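Mini-Z (PDB 3S1B) binds vascular endothelial growth factor A as a disulfide-linked two-helix peptide of the minimised Z-domain type. Local coordinates at residues R8-A12 against A25-S29. Numbering follows the deposited sequence.
Sequences RYKEA and AKIVS
Both segments are α-helix, phi/psi near -63/-40, and run antiparallel at 179° with their axes 10.0 Å apart. Tyr9 sets the register opposite Ile27, CA to CA 6.9 Å. Ile27, in the m,m rotamer, extends its CG1-CD1 arm into the gap: CD1 lies 4.0 Å from CB of Ala12 and 4.0 Å from CD1 of Tyr9, meeting the tyrosine ring at its edge. Alanine suits position 12 because its small methyl, pointing toward the partner helix, leaves room for the isoleucine tip. Tyr9, chi1 m (-79°), leaves its helix sideways and brings its ring up to the partner, so that an apolar edge packs while OH reaches on to hydrogen-bond Asp31, one turn beyond Ile27. This is the antiparallel helical hairpin of a minimised Z domain: helix 3-14 and helix 20-33 are joined by a loop at one end and by the Cys5-Cys34 disulfide at the other. Lys26, all chi angles t, is long enough to span the gap: CD passes 4.5 Å from CB of Ala12, and NZ forms a salt bridge with OE1 of Glu11 (chi1 off-well at 125°, chi2 p) at 2.5 Å. Arg8, chi1 also off-well (-109°), can carry its charge to the far helix: NH2 lies 4.3 Å from Ser29 O, too far to bond, with long, weak ion pairs to Glu4 and Asp33. Ser29, chi1 -43°, turns OG back to Ala25 O at 3.2 Å, bonding within its own helix. Val28 points away from helix 3-14 and, with Ala25, packs on the vascular endothelial growth factor A chain.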
loop_
_atom_site.group_PDB
_atom_site.type_symbol
_atom_site.label_atom_id
_atom_site.label_comp_id
_atom_site.label_asym_id
_atom_site.label_seq_id
_atom_site.Cartn_x
_atom_site.Cartn_y
_atom_site.Cartn_z
ATOM N N ARG B 8 3.760 28.720 -20.952
ATOM C CA ARG B 8 4.941 27.911 -20.767
ATOM C C ARG B 8 4.581 26.522 -20.307
ATOM O O ARG B 8 5.103 25.545 -20.795
ATOM C CB ARG B 8 5.887 28.599 -19.787
ATOM C CG ARG B 8 7.140 29.156 -20.424
ATOM C CD ARG B 8 7.460 30.556 -19.978
ATOM N NE ARG B 8 8.152 30.646 -18.706
ATOM C CZ ARG B 8 9.311 30.074 -18.452
ATOM N NH1 ARG B 8 9.884 29.331 -19.363
ATOM N NH2 ARG B 8 9.877 30.221 -17.280
ATOM N N TYR B 9 3.668 26.438 -19.361
ATOM C CA TYR B 9 3.208 25.154 -18.897
ATOM C C TYR B 9 2.478 24.453 -20.014
ATOM O O TYR B 9 2.603 23.263 -20.191
ATOM C CB TYR B 9 2.315 25.312 -17.689
ATOM C CG TYR B 9 3.073 25.528 -16.417
ATOM C CD1 TYR B 9 3.999 24.615 -15.983
ATOM C CD2 TYR B 9 2.849 26.632 -15.643
ATOM C CE1 TYR B 9 4.678 24.806 -14.827
ATOM C CE2 TYR B 9 3.519 26.820 -14.491
ATOM C CZ TYR B 9 4.434 25.911 -14.087
ATOM O OH TYR B 9 5.108 26.110 -12.922
ATOM N N LYS B 10 1.672 25.200 -20.743
ATOM C CA LYS B 10 0.872 24.606 -21.785
ATOM C C LYS B 10 1.712 23.986 -22.871
ATOM O O LYS B 10 1.408 22.908 -23.347
ATOM C CB LYS B 10 -0.093 25.630 -22.368
ATOM C CG LYS B 10 -0.807 25.121 -23.584
ATOM C CD LYS B 10 -2.285 25.395 -23.559
ATOM C CE LYS B 10 -2.632 26.667 -24.254
ATOM N NZ LYS B 10 -2.208 27.770 -23.403
ATOM N N GLU B 11 2.762 24.675 -23.265
ATOM C CA GLU B 11 3.661 24.168 -24.269
ATOM C C GLU B 11 4.345 22.918 -23.787
ATOM O O GLU B 11 4.657 22.052 -24.564
ATOM C CB GLU B 11 4.645 25.242 -24.699
ATOM C CG GLU B 11 6.089 24.861 -24.579
ATOM C CD GLU B 11 6.574 24.061 -25.736
ATOM O OE1 GLU B 11 7.758 23.690 -25.746
ATOM O OE2 GLU B 11 5.774 23.802 -26.638
ATOM N N ALA B 12 4.613 22.828 -22.502
ATOM C CA ALA B 12 5.311 21.672 -21.990
ATOM C C ALA B 12 4.510 20.432 -22.256
ATOM O O ALA B 12 5.048 19.415 -22.641
ATOM C CB ALA B 12 5.536 21.820 -20.536
ATOM N N ALA B 25 11.715 17.799 -16.530
ATOM C CA ALA B 25 12.764 18.773 -16.319
ATOM C C ALA B 25 12.403 20.186 -16.704
ATOM O O ALA B 25 12.750 21.113 -16.019
ATOM C CB ALA B 25 13.974 18.351 -17.043
ATOM N N LYS B 26 11.727 20.351 -17.827
ATOM C CA LYS B 26 11.318 21.666 -18.271
ATOM C C LYS B 26 10.295 22.277 -17.346
ATOM O O LYS B 26 10.282 23.458 -17.119
ATOM C CB LYS B 26 10.711 21.580 -19.652
ATOM C CG LYS B 26 10.325 22.903 -20.197
ATOM C CD LYS B 26 9.774 22.768 -21.583
ATOM C CE LYS B 26 9.350 24.112 -22.148
ATOM N NZ LYS B 26 8.802 23.977 -23.526
ATOM N N ILE B 27 9.467 21.442 -16.754
ATOM C CA ILE B 27 8.490 21.910 -15.800
ATOM C C ILE B 27 9.206 22.527 -14.628
ATOM O O ILE B 27 8.828 23.569 -14.128
ATOM C CB ILE B 27 7.678 20.748 -15.269
ATOM C CG1 ILE B 27 6.819 20.165 -16.371
ATOM C CG2 ILE B 27 6.776 21.204 -14.169
ATOM C CD1 ILE B 27 5.629 20.993 -16.660
ATOM N N VAL B 28 10.275 21.887 -14.201
ATOM C CA VAL B 28 11.019 22.382 -13.074
ATOM C C VAL B 28 11.549 23.754 -13.395
ATOM O O VAL B 28 11.563 24.615 -12.555
ATOM C CB VAL B 28 12.147 21.465 -12.698
ATOM C CG1 VAL B 28 12.844 22.005 -11.538
ATOM C CG2 VAL B 28 11.623 20.131 -12.358
ATOM N N SER B 29 11.985 23.970 -14.618
ATOM C CA SER B 29 12.455 25.282 -14.997
ATOM C C SER B 29 11.355 26.313 -14.921
ATOM O O SER B 29 11.576 27.406 -14.444
ATOM C CB SER B 29 12.961 25.258 -16.419
ATOM O OG SER B 29 13.719 24.102 -16.639
#